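Local coordinates for uncharacterized protein (Methanosaeta thermophila PT, PDB 5HT7), which binds transition-metal ions, here iron(II), at the centre of a trimer built from its betagamma-crystallin domain, at residues A2-A6 with H14-F18; D7-R11 with G63-S67; P50-Y56 with I73-M79. All coordinates share one frame; numbering follows the deposited sequence.

How the contacts relate
All three contacts lie in one betagamma-crystallin domain of two Greek keys. Contact 1 pairs strands 3-5 and 14-16 and supplies metal ligands. Segment 7-11, in the loop between them, is tied by contact 2 to the end of strand 63-65 of the same sheet; the two centres are about 11 Å apart. Contact 3, centred about 14 Å from contact 1's centre and about 18 Å from contact 2's, joins 50-56 to the loop before strand 78-81 and its first residues, in the second sheet. Met79 packs on Leu4 and Ile17, linking the sheets. Contact 1 closes before contact 3 opens. Contact 2 crosses both: 14-18 and 50-56 fall between 7-11 and 63-67, and 73-79 comes after.

Contact 1 of 3, residues A2-A6 with H14-F18; sequences AVLFA and HKHIF. With FE2 (Fe (II) ion), chain D.
Val3 pairs with His16, and Phe5 with His14, as non-hydrogen-bonded pairs of an antiparallel hairpin; Leu4 and Lys15 form the hydrogen-bonded pair between them. Leu4 N gives a nearly straight bond to Lys15 O (2.9 Å, 172° at the hydrogen), and Lys15 N returns a more bent bond to Leu4 O. A further pair of backbone bonds joins Ala2 and Ile17. Val3, Phe5, His14 and His16 share one face of the hairpin. His14 places CG between its backbone N and carbonyl carbon (chi1 70°). His14 CB packs against Phe5 CD1 at 3.6 Å, and the two side chains run side by side without stacking. The His14 ring then carries NE2 to the iron at 2.2 Å. His16 has CG anti to its carbonyl carbon instead (chi1 -62°) and brings its NE2 to the same iron at 2.3 Å. Val3 CG1 lies over one face of the His16 ring, while Val3 CG2 approaches His16 ND1 at 3.9 Å. That nitrogen donates to a water in the ring plane, 2.7 Å from His16 ND1. The water in turn donates to Ala2 O. Metal at one nitrogen and water at the other limit how the His16 ring can turn. His14 and His16 of both other subunits bind the same ion, so six imidazole nitrogens meet at the trimer centre. The other face is apolar near the hairpin, with Leu4 CD1 4.3 Å from Ile17 CD1. The Lys15 ammonium leads away to salt bridges with Asp21 and Asp27. Strand 3-5 lies between 14-16 and 36-39 in a four-stranded antiparallel sheet. Leu4 touches Met37 of strand 36-39, and Ala2 and Ile17 pack on Trp44 of strand 44-47.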
loop_
_atom_site.group_PDB
_atom_site.type_symbol
_atom_site.label_atom_id
_atom_site.label_comp_id
_atom_site.label_asym_id
_atom_site.label_seq_id
_atom_site.Cartn_x
_atom_site.Cartn_y
_atom_site.Cartn_z
ATOM N N ALA A 2 -5.403 3.482 7.610
ATOM C CA ALA A 2 -6.494 2.704 7.025
ATOM C C ALA A 2 -6.225 2.482 5.557
ATOM O O ALA A 2 -5.424 3.202 4.966
ATOM C CB ALA A 2 -7.826 3.404 7.209
ATOM N N VAL A 3 -6.892 1.489 4.973
ATOM C CA VAL A 3 -6.830 1.285 3.534
ATOM C C VAL A 3 -8.229 1.216 2.940
ATOM O O VAL A 3 -9.071 0.483 3.446
ATOM C CB VAL A 3 -6.078 -0.015 3.161
ATOM C CG1 VAL A 3 -5.743 -0.007 1.671
ATOM C CG2 VAL A 3 -4.810 -0.143 3.977
ATOM N N LEU A 4 -8.466 1.984 1.878
ATOM C CA LEU A 4 -9.742 1.962 1.157
ATOM C C LEU A 4 -9.577 1.158 -0.105
ATOM O O LEU A 4 -8.516 1.189 -0.713
ATOM C CB LEU A 4 -10.212 3.366 0.782
ATOM C CG LEU A 4 -10.437 4.357 1.925
ATOM C CD1 LEU A 4 -10.876 5.697 1.348
ATOM C CD2 LEU A 4 -11.466 3.795 2.901
ATOM N N PHE A 5 -10.642 0.473 -0.511
ATOM C CA PHE A 5 -10.612 -0.368 -1.696
ATOM C C PHE A 5 -11.811 -0.059 -2.582
ATOM O O PHE A 5 -12.927 0.102 -2.085
ATOM C CB PHE A 5 -10.628 -1.860 -1.320
ATOM C CG PHE A 5 -9.409 -2.318 -0.566
ATOM C CD1 PHE A 5 -8.326 -2.845 -1.239
ATOM C CD2 PHE A 5 -9.348 -2.214 0.811
ATOM C CE1 PHE A 5 -7.192 -3.253 -0.555
ATOM C CE2 PHE A 5 -8.223 -2.626 1.507
ATOM C CZ PHE A 5 -7.138 -3.146 0.815
ATOM N N ALA A 6 -11.584 0.000 -3.886
ATOM C CA ALA A 6 -12.662 0.270 -4.841
ATOM C C ALA A 6 -13.732 -0.824 -4.868
ATOM O O ALA A 6 -14.908 -0.537 -5.058
ATOM C CB ALA A 6 -12.092 0.464 -6.225
ATOM N N HIS A 14 -6.599 0.556 -4.569
ATOM C CA HIS A 14 -6.667 0.846 -3.146
ATOM C C HIS A 14 -5.973 2.162 -2.845
ATOM O O HIS A 14 -5.212 2.680 -3.667
ATOM C CB HIS A 14 -6.056 -0.301 -2.336
ATOM C CG HIS A 14 -4.572 -0.411 -2.462
ATOM N ND1 HIS A 14 -3.962 -1.155 -3.447
ATOM C CD2 HIS A 14 -3.574 0.112 -1.709
ATOM C CE1 HIS A 14 -2.648 -1.078 -3.306
ATOM N NE2 HIS A 14 -2.391 -0.306 -2.264
ATOM N N LYS A 15 -6.251 2.692 -1.658
ATOM C CA LYS A 15 -5.763 3.988 -1.232
ATOM C C LYS A 15 -5.397 3.934 0.248
ATOM O O LYS A 15 -6.227 3.573 1.071
ATOM C CB LYS A 15 -6.834 5.060 -1.479
ATOM C CG LYS A 15 -6.444 6.475 -1.069
ATOM C CD LYS A 15 -7.547 7.456 -1.477
ATOM C CE LYS A 15 -7.367 8.784 -0.749
ATOM N NZ LYS A 15 -6.079 9.432 -1.056
ATOM N N HIS A 16 -4.160 4.298 0.571
ATOM C CA HIS A 16 -3.692 4.348 1.952
ATOM C C HIS A 16 -3.984 5.682 2.586
ATOM O O HIS A 16 -3.688 6.735 1.998
ATOM C CB HIS A 16 -2.186 4.111 2.016
ATOM C CG HIS A 16 -1.785 2.764 1.510
ATOM N ND1 HIS A 16 -1.809 1.643 2.303
ATOM C CD2 HIS A 16 -1.384 2.356 0.284
ATOM C CE1 HIS A 16 -1.417 0.597 1.595
ATOM N NE2 HIS A 16 -1.155 1.003 0.366
ATOM N N ILE A 17 -4.525 5.637 3.796
ATOM C CA ILE A 17 -4.834 6.854 4.539
ATOM C C ILE A 17 -3.961 6.923 5.781
ATOM O O ILE A 17 -3.998 6.020 6.616
ATOM C CB ILE A 17 -6.305 6.909 4.979
ATOM C CG1 ILE A 17 -7.229 6.500 3.827
ATOM C CG2 ILE A 17 -6.639 8.300 5.482
ATOM C CD1 ILE A 17 -7.268 7.511 2.720
ATOM N N PHE A 18 -3.170 7.984 5.896
ATOM C CA PHE A 18 -2.312 8.152 7.053
ATOM C C PHE A 18 -2.841 9.306 7.876
ATOM O O PHE A 18 -2.795 10.456 7.436
ATOM C CB PHE A 18 -0.857 8.367 6.621
ATOM C CG PHE A 18 -0.230 7.131 6.023
ATOM C CD1 PHE A 18 0.312 6.155 6.841
ATOM C CD2 PHE A 18 -0.225 6.929 4.652
ATOM C CE1 PHE A 18 0.864 5.005 6.298
ATOM C CE2 PHE A 18 0.329 5.783 4.103
ATOM C CZ PHE A 18 0.874 4.823 4.922
HETATM FE FE FE2 D . -0.313 -0.054 -1.457
HETATM O O HOH W 1 -2.517 2.429 4.828
#

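Contact 2 of 3, residues D7-R11 with G63-S67; sequences DANQR and GIYPS
Asn9 N donates to Pro66 O at 2.8 Å, in the carbonyl plane and on a lone pair, where the turn of 7-11 meets the chain just after strand 63-65. Asn9 and Gln10 both have left-handed helical backbone angles, which turn the loop sharply. Ala8 CB comes within 3.3 Å of the same Pro66 O. The Asn9 side chain crosses the proline ring at a slant, and Asn9 OD1 lies 3.2 Å from Pro66 CB. Within 7-11, Asp7 N bonds to Arg11 O and closes the turn. This is the folded hairpin of a Greek key motif, as in other betagamma-crystallins. Ser36 OG holds it from the neighbouring strand by bonding to Gln10 N and Asp7 O. The Gln10 chain bends at its second torsion (chi2 75°) and brings its amide up against Ile64 and Pro66. There Gln10 OE1 sits 3.2 Å from Pro66 CA and 3.4 Å from Ile64 CG2. The methyl also touches Gln10 CD and NE2, so Ile64 meets the whole amide group, the two side chains crossing at about a right angle. Pro66 N has no hydrogen to offer Gln10 OE1, and the amide meets this segment through carbon contacts. Ile64 also packs on Phe18 of the third subunit, and Arg11 makes a salt bridge with Asp21 of that subunit.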
loop_
_atom_site.group_PDB
_atom_site.type_symbol
_atom_site.label_atom_id
_atom_site.label_comp_id
_atom_site.label_asym_id
_atom_site.label_seq_id
_atom_site.Cartn_x
_atom_site.Cartn_y
_atom_site.Cartn_z
ATOM N N ASP A 7 -13.336 -2.081 -4.698
ATOM C CA ASP A 7 -14.310 -3.162 -4.730
ATOM C C ASP A 7 -14.519 -3.764 -3.355
ATOM O O ASP A 7 -13.707 -3.580 -2.451
ATOM C CB ASP A 7 -13.876 -4.254 -5.718
ATOM C CG ASP A 7 -13.778 -3.742 -7.142
ATOM O OD1 ASP A 7 -14.602 -2.883 -7.533
ATOM O OD2 ASP A 7 -12.868 -4.188 -7.867
ATOM N N ALA A 8 -15.613 -4.501 -3.205
ATOM C CA ALA A 8 -15.870 -5.226 -1.973
ATOM C C ALA A 8 -14.782 -6.268 -1.722
ATOM O O ALA A 8 -14.087 -6.686 -2.649
ATOM C CB ALA A 8 -17.249 -5.890 -2.022
ATOM N N ASN A 9 -14.628 -6.661 -0.462
ATOM C CA ASN A 9 -13.717 -7.730 -0.073
ATOM C C ASN A 9 -12.255 -7.423 -0.391
ATOM O O ASN A 9 -11.481 -8.329 -0.743
ATOM C CB ASN A 9 -14.132 -9.059 -0.729
ATOM C CG ASN A 9 -15.458 -9.566 -0.201
ATOM O OD1 ASN A 9 -15.599 -9.835 0.997
ATOM N ND2 ASN A 9 -16.435 -9.712 -1.089
ATOM N N GLN A 10 -11.891 -6.145 -0.247
ATOM C CA GLN A 10 -10.493 -5.716 -0.293
ATOM C C GLN A 10 -9.855 -6.012 -1.651
ATOM O O GLN A 10 -8.732 -6.519 -1.735
ATOM C CB GLN A 10 -9.706 -6.384 0.835
ATOM C CG GLN A 10 -10.189 -6.024 2.237
ATOM C CD GLN A 10 -11.478 -6.727 2.619
ATOM O OE1 GLN A 10 -12.449 -6.087 3.027
ATOM N NE2 GLN A 10 -11.499 -8.045 2.471
ATOM N N ARG A 11 -10.580 -5.682 -2.713
ATOM C CA ARG A 11 -10.081 -5.860 -4.062
ATOM C C ARG A 11 -10.250 -4.566 -4.841
ATOM O O ARG A 11 -10.905 -3.631 -4.366
ATOM C CB ARG A 11 -10.801 -7.043 -4.737
ATOM C CG ARG A 11 -10.558 -8.374 -3.986
ATOM C CD ARG A 11 -11.304 -9.587 -4.564
ATOM N NE ARG A 11 -10.762 -10.838 -4.017
ATOM C CZ ARG A 11 -11.461 -11.738 -3.328
ATOM N NH1 ARG A 11 -12.757 -11.540 -3.111
ATOM N NH2 ARG A 11 -10.868 -12.845 -2.860
ATOM N N GLY A 63 -9.841 -3.645 12.020
ATOM C CA GLY A 63 -10.644 -4.720 11.476
ATOM C C GLY A 63 -10.727 -4.701 9.958
ATOM O O GLY A 63 -10.179 -3.818 9.303
ATOM N N ILE A 64 -11.428 -5.684 9.414
ATOM C CA ILE A 64 -11.628 -5.831 7.979
ATOM C C ILE A 64 -13.112 -5.645 7.659
ATOM O O ILE A 64 -13.963 -6.371 8.186
ATOM C CB ILE A 64 -11.141 -7.217 7.486
ATOM C CG1 ILE A 64 -9.643 -7.390 7.771
ATOM C CG2 ILE A 64 -11.410 -7.391 6.010
ATOM C CD1 ILE A 64 -9.096 -8.769 7.391
ATOM N N TYR A 65 -13.422 -4.672 6.804
ATOM C CA TYR A 65 -14.811 -4.329 6.478
ATOM C C TYR A 65 -15.105 -4.525 4.992
ATOM O O TYR A 65 -14.960 -3.602 4.196
ATOM C CB TYR A 65 -15.104 -2.885 6.904
ATOM C CG TYR A 65 -14.774 -2.643 8.357
ATOM C CD1 TYR A 65 -15.688 -2.953 9.358
ATOM C CD2 TYR A 65 -13.532 -2.147 8.733
ATOM C CE1 TYR A 65 -15.382 -2.751 10.697
ATOM C CE2 TYR A 65 -13.218 -1.940 10.069
ATOM C CZ TYR A 65 -14.151 -2.245 11.046
ATOM O OH TYR A 65 -13.844 -2.048 12.374
ATOM N N PRO A 66 -15.532 -5.742 4.617
ATOM C CA PRO A 66 -15.607 -6.175 3.213
ATOM C C PRO A 66 -16.688 -5.497 2.395
ATOM O O PRO A 66 -16.649 -5.587 1.169
ATOM C CB PRO A 66 -15.912 -7.673 3.324
ATOM C CG PRO A 66 -15.533 -8.046 4.713
ATOM C CD PRO A 66 -15.860 -6.843 5.534
ATOM N N SER A 67 -17.645 -4.847 3.052
ATOM C CA SER A 67 -18.719 -4.170 2.330
ATOM C C SER A 67 -19.257 -2.985 3.119
ATOM O O SER A 67 -20.229 -3.120 3.863
ATOM C CB SER A 67 -19.854 -5.151 2.023
ATOM O OG SER A 67 -20.869 -4.519 1.259
#

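Contact 3 of 3, residues P50-Y56 with I73-M79; sequences PNFQSPY and INVIGSM
Tyr56 and Ile73 form the tight part of this contact. Ile73 CG1 sits above the centre of the Tyr56 ring in a CH-pi contact, 3.6 Å from its centroid and 12° off the ring normal. Ile73 CG2 covers the far end of the ring, 3.7 Å from Tyr56 CZ. Tyr56 has CG anti to its carbonyl carbon (chi1 -68°), which lays the ring against Ile73. Tyr56 OH donates to Val75 O in a very short bond of 2.5 Å, with the acceptor near the ring plane. Arg48 adds a cation-pi contact to the same ring. A phenylalanine here would probably keep the packing on Ile73 but leave Val75 O without this donor and its loop less firmly fixed. The looser, more exposed side is formed by Pro50, Asn51 and the Phe52 ring. The edge of that ring meets Met79 O, with Phe52 CE1 at 3.6 Å. Beneath them Gly77 and Ser78 are buried and fit snugly: a beta carbon on Gly77 would clash with Pro50 N. These two residues form a classic beta bulge opposite Tyr47. Ser78 turns OG between its backbone N and carbonyl carbon (chi1 59°). Such a serine holding the folded hairpin is a feature of betagamma-crystallin Greek keys. Ser78 OG accepts Phe52 N at 2.9 Å and also bonds to Glu49 O, so one hydroxyl fixes the folded turn through backbone polar groups, as Tyr56 OH does for the loop before strand 78-81.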
loop_
_atom_site.group_PDB
_atom_site.type_symbol
_atom_site.label_atom_id
_atom_site.label_comp_id
_atom_site.label_asym_id
_atom_site.label_seq_id
_atom_site.Cartn_x
_atom_site.Cartn_y
_atom_site.Cartn_z
ATOM N N PRO A 50 -16.004 16.676 1.986
ATOM C CA PRO A 50 -14.613 17.036 2.281
ATOM C C PRO A 50 -14.498 17.823 3.582
ATOM O O PRO A 50 -15.507 18.352 4.057
ATOM C CB PRO A 50 -14.215 17.915 1.093
ATOM C CG PRO A 50 -15.144 17.527 -0.004
ATOM C CD PRO A 50 -16.434 17.154 0.659
ATOM N N ASN A 51 -13.291 17.887 4.141
ATOM C CA ASN A 51 -12.993 18.803 5.242
ATOM C C ASN A 51 -13.762 18.471 6.506
ATOM O O ASN A 51 -14.169 19.368 7.258
ATOM C CB ASN A 51 -13.269 20.243 4.817
ATOM C CG ASN A 51 -12.389 20.681 3.671
ATOM O OD1 ASN A 51 -12.866 21.236 2.681
ATOM N ND2 ASN A 51 -11.095 20.419 3.791
ATOM N N PHE A 52 -13.963 17.173 6.713
ATOM C CA PHE A 52 -14.476 16.626 7.963
ATOM C C PHE A 52 -15.848 17.193 8.308
ATOM O O PHE A 52 -16.109 17.582 9.444
ATOM C CB PHE A 52 -13.459 16.878 9.084
ATOM C CG PHE A 52 -12.044 16.577 8.668
ATOM C CD1 PHE A 52 -11.676 15.286 8.313
ATOM C CD2 PHE A 52 -11.099 17.583 8.592
ATOM C CE1 PHE A 52 -10.386 15.003 7.905
ATOM C CE2 PHE A 52 -9.805 17.314 8.188
ATOM C CZ PHE A 52 -9.443 16.017 7.849
ATOM N N GLN A 53 -16.717 17.214 7.301
ATOM C CA GLN A 53 -18.090 17.667 7.465
ATOM C C GLN A 53 -19.075 16.560 7.099
ATOM O O GLN A 53 -18.817 15.756 6.197
ATOM C CB GLN A 53 -18.331 18.920 6.625
ATOM C CG GLN A 53 -17.514 20.126 7.131
ATOM C CD GLN A 53 -17.695 21.365 6.287
ATOM O OE1 GLN A 53 -18.810 21.708 5.903
ATOM N NE2 GLN A 53 -16.600 22.056 6.003
ATOM N N SER A 54 -20.185 16.523 7.835
ATOM C CA SER A 54 -21.241 15.525 7.693
ATOM C C SER A 54 -20.746 14.103 7.941
ATOM O O SER A 54 -20.653 13.292 7.007
ATOM C CB SER A 54 -21.894 15.600 6.313
ATOM O OG SER A 54 -22.876 14.578 6.191
ATOM N N PRO A 55 -20.467 13.785 9.208
ATOM C CA PRO A 55 -19.947 12.464 9.572
ATOM C C PRO A 55 -21.000 11.366 9.514
ATOM O O PRO A 55 -22.173 11.608 9.785
ATOM C CB PRO A 55 -19.462 12.666 11.009
ATOM C CG PRO A 55 -20.397 13.722 11.554
ATOM C CD PRO A 55 -20.711 14.635 10.393
ATOM N N TYR A 56 -20.572 10.168 9.133
ATOM C CA TYR A 56 -21.374 8.974 9.320
ATOM C C TYR A 56 -21.394 8.640 10.806
ATOM O O TYR A 56 -20.476 9.004 11.527
ATOM C CB TYR A 56 -20.803 7.810 8.520
ATOM C CG TYR A 56 -20.906 7.956 7.025
ATOM C CD1 TYR A 56 -22.088 7.642 6.360
ATOM C CD2 TYR A 56 -19.817 8.375 6.271
ATOM C CE1 TYR A 56 -22.184 7.753 4.975
ATOM C CE2 TYR A 56 -19.904 8.484 4.891
ATOM C CZ TYR A 56 -21.090 8.170 4.252
ATOM O OH TYR A 56 -21.175 8.281 2.888
ATOM N N ILE A 73 -22.587 3.456 4.039
ATOM C CA ILE A 73 -21.561 4.346 3.529
ATOM C C ILE A 73 -21.318 4.071 2.063
ATOM O O ILE A 73 -20.898 2.969 1.691
ATOM C CB ILE A 73 -20.247 4.188 4.319
ATOM C CG1 ILE A 73 -20.485 4.532 5.796
ATOM C CG2 ILE A 73 -19.155 5.046 3.705
ATOM C CD1 ILE A 73 -19.358 4.162 6.710
ATOM N N ASN A 74 -21.587 5.058 1.221
ATOM C CA ASN A 74 -21.380 4.863 -0.206
ATOM C C ASN A 74 -20.373 5.865 -0.770
ATOM O O ASN A 74 -19.762 5.625 -1.812
ATOM C CB ASN A 74 -22.716 4.947 -0.956
ATOM C CG ASN A 74 -23.541 3.663 -0.830
ATOM O OD1 ASN A 74 -23.265 2.661 -1.488
ATOM N ND2 ASN A 74 -24.547 3.690 0.042
ATOM N N VAL A 75 -20.191 6.981 -0.070
ATOM C CA VAL A 75 -19.201 7.968 -0.471
ATOM C C VAL A 75 -18.419 8.457 0.747
ATOM O O VAL A 75 -18.978 8.627 1.826
ATOM C CB VAL A 75 -19.856 9.162 -1.198
ATOM C CG1 VAL A 75 -20.927 9.801 -0.331
ATOM C CG2 VAL A 75 -18.805 10.186 -1.610
ATOM N N ILE A 76 -17.115 8.649 0.579
ATOM C CA ILE A 76 -16.284 9.163 1.664
ATOM C C ILE A 76 -15.597 10.434 1.196
ATOM O O ILE A 76 -14.655 10.395 0.399
ATOM C CB ILE A 76 -15.233 8.123 2.127
ATOM C CG1 ILE A 76 -15.927 6.825 2.559
ATOM C CG2 ILE A 76 -14.380 8.688 3.261
ATOM C CD1 ILE A 76 -14.962 5.727 3.016
ATOM N N GLY A 77 -16.075 11.577 1.673
ATOM C CA GLY A 77 -15.481 12.828 1.259
ATOM C C GLY A 77 -14.215 13.118 2.039
ATOM O O GLY A 77 -13.325 13.813 1.553
ATOM N N SER A 78 -14.154 12.610 3.264
ATOM C CA SER A 78 -12.985 12.788 4.116
ATOM C C SER A 78 -13.037 11.769 5.249
ATOM O O SER A 78 -14.080 11.151 5.493
ATOM C CB SER A 78 -12.919 14.215 4.683
ATOM O OG SER A 78 -14.079 14.518 5.437
ATOM N N MET A 79 -11.911 11.578 5.927
ATOM C CA MET A 79 -11.867 10.685 7.079
ATOM C C MET A 79 -10.660 11.014 7.937
ATOM O O MET A 79 -9.667 11.543 7.446
ATOM C CB MET A 79 -11.830 9.212 6.649
ATOM C CG MET A 79 -10.732 8.873 5.659
ATOM S SD MET A 79 -10.919 7.212 4.957
ATOM C CE MET A 79 -10.857 6.193 6.393
#